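Local atomic coordinates of pollen-specific leucine-rich repeat extensin-like protein 1 (Arabidopsis thaliana, PDB entry 6TME), a protein that probably binds secreted RALF signalling peptides through its extracellular leucine-rich repeats and helps to maintain cell-wall integrity in growing pollen tubes. Residues G96-H101 against L120-S125; E144-N149 against F168-Y173. All coordinates share one frame; numbering follows the deposited sequence.

Interaction 1: G96-H101 against L120-S125; sequences GIDLNH and LFHVNS
Ile97 and Phe121 lie side by side on one face of two parallel strands, pointing the same way. Ile97 CB comes to 3.8 Å from Phe121 CD1, and Ile97 CG2, set anti to the backbone N, approaches Phe121 CD1 and CE1 obliquely. Just beyond the strands, Leu99 CB meets Val123 CG1 at 4.1 Å; Leu51 and Trp54 of helix 43-56 help to cover this apolar side, the tightly packed part of the contact. Ile97 is tied to the second strand through both its N and its O, accepting from His122 N at 2.9 Å, and Leu99 N continues the pairing to His122 O.

The other face, carrying Asp98, Leu120 and His122, is largely polar, Leu120 apart, whose CD2 sits 3.5 Å above the centre of the His122 ring. Asp98 OD2 approaches that ring at its edge, the carboxylate turned 79° from the ring plane, and His122 ND1 gives it only a weak bond of 3.3 Å. Firmer partners are the backbone of another protein's chain for OD2 and Glu144 for His122 NE2. Asn100 OD1 accepts from Asn124 N at 2.7 Å, the donor tilted from the carbonyl plane. The Asn100 amide is nearly parallel to the His122 ring, 13° off. Asp98 OD1 closes an Asx turn onto Asn100 N.

At the far end His101 N still bonds to Asn124 O at 2.6 Å, but the partly exposed side chains of His101 and Ser125 meet more loosely, His101 CD2 touching Ser125 CB at 3.8 Å. Asn124 OD1 lies over the His101 ring, offset toward the rim; His101 NE2 bonds to the other protein's backbone. In-register parallel strands stacked turn on turn are characteristic of a leucine-rich-repeat solenoid, whose strands form its concave face.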
ATOM      1  N   GLY A  96      16.490  14.205  -6.885  1.00 23.85           N
ATOM      2  CA  GLY A  96      15.833  13.598  -5.756  1.00 27.17           C
ATOM      3  C   GLY A  96      15.618  14.567  -4.616  1.00 29.09           C
ATOM      4  O   GLY A  96      16.421  15.474  -4.377  1.00 26.56           O
ATOM      5  N   ILE A  97      14.506  14.379  -3.923  1.00 21.28           N
ATOM      6  CA  ILE A  97      14.192  15.087  -2.703  1.00 19.33           C
ATOM      7  C   ILE A  97      13.864  14.022  -1.674  1.00 21.42           C
ATOM      8  O   ILE A  97      13.117  13.089  -1.968  1.00 28.58           O
ATOM      9  CB  ILE A  97      13.008  16.040  -2.915  1.00 18.60           C
ATOM     10  CG1 ILE A  97      13.373  17.087  -3.970  1.00 21.50           C
ATOM     11  CG2 ILE A  97      12.562  16.614  -1.584  1.00 22.67           C
ATOM     12  CD1 ILE A  97      14.292  18.174  -3.466  1.00 26.26           C
ATOM     13  N   ASP A  98      14.466  14.119  -0.497  1.00 23.45           N
ATOM     14  CA  ASP A  98      14.199  13.148   0.555  1.00 21.82           C
ATOM     15  C   ASP A  98      14.273  13.885   1.883  1.00 22.77           C
ATOM     16  O   ASP A  98      15.365  14.171   2.370  1.00 32.23           O
ATOM     17  CB  ASP A  98      15.155  11.970   0.518  1.00 17.61           C
ATOM     18  CG  ASP A  98      14.716  10.832   1.443  1.00 35.30           C
ATOM     19  OD1 ASP A  98      13.964  11.085   2.424  1.00 29.77           O
ATOM     20  OD2 ASP A  98      15.112   9.671   1.179  1.00 49.00           O
ATOM     21  N   LEU A  99      13.095  14.154   2.457  1.00 27.08           N
ATOM     22  CA  LEU A  99      12.907  14.775   3.760  1.00 28.96           C
ATOM     23  C   LEU A  99      12.199  13.827   4.737  1.00 29.37           C
ATOM     24  O   LEU A  99      11.544  14.282   5.680  1.00 27.12           O
ATOM     25  CB  LEU A  99      12.110  16.076   3.606  1.00 28.58           C
ATOM     26  CG  LEU A  99      12.751  17.115   2.671  1.00 31.22           C
ATOM     27  CD1 LEU A  99      11.804  18.312   2.356  1.00 18.08           C
ATOM     28  CD2 LEU A  99      14.080  17.598   3.271  1.00 21.73           C
ATOM     29  N   ASN A 100      12.308  12.512   4.517  1.00 18.86           N
ATOM     30  CA  ASN A 100      11.641  11.540   5.380  1.00 24.63           C
ATOM     31  C   ASN A 100      11.918  11.836   6.843  1.00 19.96           C
ATOM     32  O   ASN A 100      13.069  12.031   7.241  1.00 23.01           O
ATOM     33  CB  ASN A 100      12.084  10.108   5.056  1.00 21.32           C
ATOM     34  CG  ASN A 100      11.396   9.550   3.850  1.00 24.06           C
ATOM     35  OD1 ASN A 100      10.467  10.153   3.309  1.00 33.26           O
ATOM     36  ND2 ASN A 100      11.851   8.397   3.402  1.00 25.29           N
ATOM     37  N   HIS A 101      10.838  11.925   7.625  1.00 25.91           N
ATOM     38  CA  HIS A 101      10.886  12.078   9.079  1.00 25.18           C
ATOM     39  C   HIS A 101      11.332  13.458   9.545  1.00 28.95           C
ATOM     40  O   HIS A 101      11.685  13.610  10.719  1.00 28.80           O
ATOM     41  CB  HIS A 101      11.790  11.023   9.711  1.00 26.16           C
ATOM     42  CG  HIS A 101      11.310   9.629   9.487  1.00 48.14           C
ATOM     43  ND1 HIS A 101      11.832   8.812   8.508  1.00 56.12           N
ATOM     44  CD2 HIS A 101      10.328   8.919  10.089  1.00 50.69           C
ATOM     45  CE1 HIS A 101      11.209   7.648   8.532  1.00 56.49           C
ATOM     46  NE2 HIS A 101      10.290   7.688   9.479  1.00 50.16           N
ATOM     47  N   LEU A 120      12.707  11.130  -7.715  1.00 24.24           N
ATOM     48  CA  LEU A 120      12.525  10.553  -6.397  1.00 25.84           C
ATOM     49  C   LEU A 120      12.029  11.653  -5.479  1.00 28.97           C
ATOM     50  O   LEU A 120      12.661  12.714  -5.373  1.00 25.50           O
ATOM     51  CB  LEU A 120      13.832   9.951  -5.902  1.00 31.53           C
ATOM     52  CG  LEU A 120      13.908   9.264  -4.550  1.00 35.08           C
ATOM     53  CD1 LEU A 120      14.998   8.236  -4.713  1.00 26.08           C
ATOM     54  CD2 LEU A 120      14.250  10.262  -3.410  1.00 29.89           C
ATOM     55  N   PHE A 121      10.898  11.410  -4.823  1.00 27.35           N
ATOM     56  CA  PHE A 121      10.325  12.397  -3.909  1.00 23.55           C
ATOM     57  C   PHE A 121       9.827  11.660  -2.663  1.00 29.89           C
ATOM     58  O   PHE A 121       8.768  11.010  -2.689  1.00 28.20           O
ATOM     59  CB  PHE A 121       9.222  13.175  -4.615  1.00 23.06           C
ATOM     60  CG  PHE A 121       8.718  14.353  -3.841  1.00 27.18           C
ATOM     61  CD1 PHE A 121       9.355  15.589  -3.931  1.00 29.81           C
ATOM     62  CD2 PHE A 121       7.608  14.232  -3.027  1.00 19.24           C
ATOM     63  CE1 PHE A 121       8.888  16.686  -3.219  1.00 22.71           C
ATOM     64  CE2 PHE A 121       7.123  15.327  -2.324  1.00 25.68           C
ATOM     65  CZ  PHE A 121       7.782  16.558  -2.412  1.00 23.69           C
ATOM     66  N   HIS A 122      10.612  11.729  -1.581  1.00 24.72           N
ATOM     67  CA  HIS A 122      10.292  11.062  -0.318  1.00 24.75           C
ATOM     68  C   HIS A 122      10.060  12.124   0.752  1.00 24.67           C
ATOM     69  O   HIS A 122      11.003  12.817   1.144  1.00 40.56           O
ATOM     70  CB  HIS A 122      11.422  10.120   0.116  1.00 22.26           C
ATOM     71  CG  HIS A 122      11.727   9.027  -0.865  1.00 26.33           C
ATOM     72  ND1 HIS A 122      12.854   8.236  -0.766  1.00 27.22           N
ATOM     73  CD2 HIS A 122      11.060   8.592  -1.963  1.00 28.65           C
ATOM     74  CE1 HIS A 122      12.875   7.372  -1.767  1.00 30.15           C
ATOM     75  NE2 HIS A 122      11.802   7.573  -2.513  1.00 30.80           N
ATOM     76  N   VAL A 123       8.819  12.264   1.228  1.00 24.11           N
ATOM     77  CA  VAL A 123       8.544  13.166   2.350  1.00 27.02           C
ATOM     78  C   VAL A 123       7.696  12.468   3.410  1.00 20.76           C
ATOM     79  O   VAL A 123       6.853  13.098   4.056  1.00 26.96           O
ATOM     80  CB  VAL A 123       7.893  14.499   1.894  1.00 25.54           C
ATOM     81  CG1 VAL A 123       8.922  15.362   1.072  1.00 22.13           C
ATOM     82  CG2 VAL A 123       6.641  14.271   1.085  1.00 17.73           C
ATOM     83  N   ASN A 124       7.963  11.180   3.647  1.00 26.95           N
ATOM     84  CA  ASN A 124       7.264  10.448   4.697  1.00 21.86           C
ATOM     85  C   ASN A 124       7.418  11.116   6.055  1.00 22.52           C
ATOM     86  O   ASN A 124       8.508  11.567   6.429  1.00 27.99           O
ATOM     87  CB  ASN A 124       7.761   9.011   4.810  1.00 21.17           C
ATOM     88  CG  ASN A 124       7.217   8.307   6.086  1.00 25.13           C
ATOM     89  OD1 ASN A 124       7.775   8.443   7.165  1.00 24.42           O
ATOM     90  ND2 ASN A 124       6.099   7.604   5.955  1.00 13.06           N
ATOM     91  N   SER A 125       6.311  11.145   6.803  1.00 21.26           N
ATOM     92  CA  SER A 125       6.276  11.626   8.187  1.00 22.37           C
ATOM     93  C   SER A 125       6.730  13.080   8.284  1.00 26.34           C
ATOM     94  O   SER A 125       7.654  13.427   9.021  1.00 34.08           O
ATOM     95  CB  SER A 125       7.111  10.730   9.112  1.00 17.79           C
ATOM     96  OG  SER A 125       6.587   9.402   9.150  1.00 18.73           O
TER

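Interaction 2: E144-N149 against F168-Y173; sequences EFDVSN and FLDIRY
The Phe168 ring meets strand 144-146 at its edge, where Phe145 O lies near the ring plane, 4.1 Å from Phe168 CD1; Glu144 CB and Asp146 CB approach the same ring obliquely. On the opposite side of the strands Leu169 CD1 reaches Phe145 CD2, also obliquely. The parallel backbones pair through Phe145 N to Phe168 O and Asp170 N to Phe145 O, then Val147 N to Asp170 O and Asn149 N to Arg172 O. The carboxylates of Asp146 and Asp170 stand side by side, their planes 12° apart, with Asp146 OD1 3.6 Å from Asp170 OD2. Such like charges would repel, but each has partners that probably offset this. Water 1 donates to Asp146 OD2 at 2.6 Å and to Asp170 OD2, bridging the pair. Arg172 NE meets the syn lone pair of Asp170 OD2 in a 2.8 Å salt bridge, while Asp170 OD1 takes Arg172 N in an Asx turn. Asp146 OD1 is gripped twice, by Ser148 OG at 2.6 Å and by Ser148 N. Ser148 CB in turn packs against Asp170 OD1 at 3.3 Å. An alanine at Asp170 would probably leave Arg172 NE without its salt-bridge mate, Arg172 N without its Asx-turn acceptor and water 1 short of one acceptor.

Arg172 NH1 goes on to the backbone of another protein's chain, and Asp146 OD2 to an aromatic side chain there, so this face forms part of a protein interface. Within the chain the pair is flanked by strand 120-122, where Phe121 meets the Phe145 ring, and by strand 191-193, where Phe193 meets that of Phe168.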
ATOM      1  N   GLU A 144       9.049   7.444  -8.117  1.00 20.19           N
ATOM      2  CA  GLU A 144       8.654   7.046  -6.768  1.00 23.69           C
ATOM      3  C   GLU A 144       8.246   8.290  -5.995  1.00 27.36           C
ATOM      4  O   GLU A 144       9.069   9.174  -5.734  1.00 26.82           O
ATOM      5  CB  GLU A 144       9.762   6.300  -6.005  1.00 15.52           C
ATOM      6  CG  GLU A 144      11.164   6.850  -6.128  1.00 26.27           C
ATOM      7  CD  GLU A 144      12.221   5.922  -5.516  1.00 35.93           C
ATOM      8  OE1 GLU A 144      12.273   5.764  -4.273  1.00 28.52           O
ATOM      9  OE2 GLU A 144      12.991   5.333  -6.306  1.00 35.23           O
ATOM     10  N   PHE A 145       6.986   8.317  -5.585  1.00 21.86           N
ATOM     11  CA  PHE A 145       6.357   9.460  -4.949  1.00 18.37           C
ATOM     12  C   PHE A 145       5.791   8.972  -3.633  1.00 16.94           C
ATOM     13  O   PHE A 145       4.890   8.129  -3.618  1.00 19.94           O
ATOM     14  CB  PHE A 145       5.248  10.023  -5.840  1.00 20.18           C
ATOM     15  CG  PHE A 145       4.805  11.385  -5.461  1.00 25.49           C
ATOM     16  CD1 PHE A 145       5.598  12.501  -5.760  1.00 28.57           C
ATOM     17  CD2 PHE A 145       3.565  11.574  -4.848  1.00 27.92           C
ATOM     18  CE1 PHE A 145       5.170  13.785  -5.417  1.00 26.08           C
ATOM     19  CE2 PHE A 145       3.129  12.853  -4.498  1.00 27.56           C
ATOM     20  CZ  PHE A 145       3.930  13.960  -4.776  1.00 27.49           C
ATOM     21  N   ASP A 146       6.326   9.474  -2.534  1.00 19.72           N
ATOM     22  CA  ASP A 146       5.958   8.979  -1.215  1.00 22.13           C
ATOM     23  C   ASP A 146       5.593  10.205  -0.393  1.00 25.67           C
ATOM     24  O   ASP A 146       6.483  10.925   0.080  1.00 28.32           O
ATOM     25  CB  ASP A 146       7.092   8.177  -0.577  1.00 12.70           C
ATOM     26  CG  ASP A 146       6.737   7.643   0.821  1.00 31.38           C
ATOM     27  OD1 ASP A 146       5.550   7.722   1.228  1.00 22.66           O
ATOM     28  OD2 ASP A 146       7.660   7.152   1.515  1.00 32.22           O
ATOM     29  N   VAL A 147       4.292  10.455  -0.261  1.00 16.93           N
ATOM     30  CA  VAL A 147       3.787  11.478   0.642  1.00 21.00           C
ATOM     31  C   VAL A 147       3.096  10.854   1.857  1.00 24.96           C
ATOM     32  O   VAL A 147       2.270  11.493   2.500  1.00 23.24           O
ATOM     33  CB  VAL A 147       2.873  12.469  -0.099  1.00 21.78           C
ATOM     34  CG1 VAL A 147       3.719  13.307  -1.126  1.00 13.86           C
ATOM     35  CG2 VAL A 147       1.717  11.752  -0.803  1.00 17.53           C
ATOM     36  N   SER A 148       3.458   9.620   2.212  1.00 26.11           N
ATOM     37  CA  SER A 148       2.797   8.934   3.317  1.00 19.87           C
ATOM     38  C   SER A 148       2.970   9.689   4.636  1.00 21.31           C
ATOM     39  O   SER A 148       4.013  10.300   4.897  1.00 29.75           O
ATOM     40  CB  SER A 148       3.337   7.512   3.453  1.00 18.97           C
ATOM     41  OG  SER A 148       4.728   7.508   3.721  1.00 23.32           O
ATOM     42  N   ASN A 149       1.916   9.668   5.455  1.00 24.43           N
ATOM     43  CA  ASN A 149       1.934  10.170   6.833  1.00 21.51           C
ATOM     44  C   ASN A 149       2.182  11.678   6.875  1.00 22.85           C
ATOM     45  O   ASN A 149       3.128  12.174   7.490  1.00 26.67           O
ATOM     46  CB  ASN A 149       2.959   9.421   7.695  1.00 15.34           C
ATOM     47  CG  ASN A 149       2.827   9.770   9.156  1.00 21.96           C
ATOM     48  OD1 ASN A 149       1.761  10.229   9.602  1.00 25.68           O
ATOM     49  ND2 ASN A 149       3.896   9.579   9.912  1.00 20.89           N
ATOM     50  N   PHE A 168       6.021   3.765  -8.032  1.00 27.33           N
ATOM     51  CA  PHE A 168       5.787   3.647  -6.601  1.00 25.69           C
ATOM     52  C   PHE A 168       4.986   4.868  -6.195  1.00 26.78           C
ATOM     53  O   PHE A 168       5.453   6.004  -6.366  1.00 27.57           O
ATOM     54  CB  PHE A 168       7.111   3.580  -5.841  1.00 24.49           C
ATOM     55  CG  PHE A 168       6.976   3.355  -4.353  1.00 24.23           C
ATOM     56  CD1 PHE A 168       6.608   4.388  -3.495  1.00 22.38           C
ATOM     57  CD2 PHE A 168       7.279   2.117  -3.807  1.00 17.92           C
ATOM     58  CE1 PHE A 168       6.532   4.166  -2.134  1.00 23.90           C
ATOM     59  CE2 PHE A 168       7.208   1.902  -2.470  1.00 21.80           C
ATOM     60  CZ  PHE A 168       6.841   2.916  -1.631  1.00 26.68           C
ATOM     61  N   LEU A 169       3.780   4.635  -5.692  1.00 21.98           N
ATOM     62  CA  LEU A 169       2.888   5.690  -5.234  1.00 25.16           C
ATOM     63  C   LEU A 169       2.475   5.344  -3.816  1.00 30.97           C
ATOM     64  O   LEU A 169       1.782   4.342  -3.604  1.00 29.38           O
ATOM     65  CB  LEU A 169       1.676   5.802  -6.147  1.00 20.69           C
ATOM     66  CG  LEU A 169       0.657   6.905  -5.839  1.00 32.49           C
ATOM     67  CD1 LEU A 169       1.320   8.246  -5.671  1.00 25.61           C
ATOM     68  CD2 LEU A 169      -0.405   6.979  -6.938  1.00 30.89           C
ATOM     69  N   ASP A 170       2.905   6.158  -2.846  1.00 31.07           N
ATOM     70  CA  ASP A 170       2.484   6.016  -1.452  1.00 34.76           C
ATOM     71  C   ASP A 170       1.781   7.285  -0.967  1.00 27.92           C
ATOM     72  O   ASP A 170       2.429   8.306  -0.736  1.00 31.53           O
ATOM     73  CB  ASP A 170       3.674   5.684  -0.555  1.00 41.04           C
ATOM     74  CG  ASP A 170       3.238   5.153   0.812  1.00 57.03           C
ATOM     75  OD1 ASP A 170       2.097   5.462   1.215  1.00 62.01           O
ATOM     76  OD2 ASP A 170       4.024   4.444   1.486  1.00 64.51           O
ATOM     77  N   ILE A 171       0.462   7.214  -0.779  1.00 21.90           N
ATOM     78  CA  ILE A 171      -0.316   8.307  -0.206  1.00 19.59           C
ATOM     79  C   ILE A 171      -0.979   7.909   1.106  1.00 18.97           C
ATOM     80  O   ILE A 171      -1.841   8.631   1.607  1.00 24.90           O
ATOM     81  CB  ILE A 171      -1.363   8.832  -1.204  1.00 24.18           C
ATOM     82  CG1 ILE A 171      -2.400   7.729  -1.503  1.00 27.70           C
ATOM     83  CG2 ILE A 171      -0.677   9.316  -2.507  1.00 20.33           C
ATOM     84  CD1 ILE A 171      -3.572   8.206  -2.348  1.00 25.49           C
ATOM     85  N   ARG A 172      -0.570   6.781   1.681  1.00 23.96           N
ATOM     86  CA  ARG A 172      -1.184   6.253   2.890  1.00 25.24           C
ATOM     87  C   ARG A 172      -1.033   7.240   4.047  1.00 28.45           C
ATOM     88  O   ARG A 172      -0.108   8.066   4.087  1.00 25.37           O
ATOM     89  CB  ARG A 172      -0.555   4.888   3.242  1.00 20.02           C
ATOM     90  CG  ARG A 172       0.840   4.988   3.877  1.00 14.76           C
ATOM     91  CD  ARG A 172       1.698   3.710   3.861  1.00 12.47           C
ATOM     92  NE  ARG A 172       3.084   4.139   4.054  1.00 20.21           N
ATOM     93  CZ  ARG A 172       3.747   4.127   5.211  1.00 29.14           C
ATOM     94  NH1 ARG A 172       3.206   3.622   6.331  1.00 23.21           N
ATOM     95  NH2 ARG A 172       4.975   4.624   5.248  1.00 26.43           N
ATOM     96  N   TYR A 173      -1.995   7.181   4.972  1.00 23.51           N
ATOM     97  CA  TYR A 173      -1.962   7.935   6.229  1.00 17.87           C
ATOM     98  C   TYR A 173      -2.071   9.442   5.991  1.00 23.09           C
ATOM     99  O   TYR A 173      -1.319  10.244   6.552  1.00 21.16           O
ATOM    100  CB  TYR A 173      -0.711   7.594   7.041  1.00 17.51           C
ATOM    101  CG  TYR A 173      -0.954   6.435   7.949  1.00 25.96           C
ATOM    102  CD1 TYR A 173      -1.766   6.562   9.083  1.00 26.36           C
ATOM    103  CD2 TYR A 173      -0.400   5.196   7.667  1.00 25.59           C
ATOM    104  CE1 TYR A 173      -2.003   5.460   9.926  1.00 21.26           C
ATOM    105  CE2 TYR A 173      -0.609   4.119   8.488  1.00 26.01           C
ATOM    106  CZ  TYR A 173      -1.417   4.251   9.611  1.00 26.24           C
ATOM    107  OH  TYR A 173      -1.604   3.152  10.392  1.00 24.98           O
TER
HETATM  108  O   HOH W   1       6.582   4.927   2.416  1.00 33.94           O
HETATM  109  O   HOH W   2      -0.982  11.191   9.190  1.00 31.23           O

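How the interactions relate
From the N terminus, interaction 1 pairs residues 96-101 with 120-125 and closes a loop with 18 residues between its segments; interaction 2 then does the same from 144-149 to 168-173. The contacts follow in series, neither nesting nor crossing, with centres about 10 Å apart. They join because strands 120-122 and 144-146 are themselves neighbours: Asn124 ND2 probably bonds to Ser148 OG, the two atoms 2.6 Å apart, and Asn124 ND2 also packs against Arg172 NH2. Four strands adjacent across the sheet are thus tied, linking the region capped by helix 43-56 to the next turns of the solenoid, still in its N-terminal half, and both contacts adjoin another protein's chain.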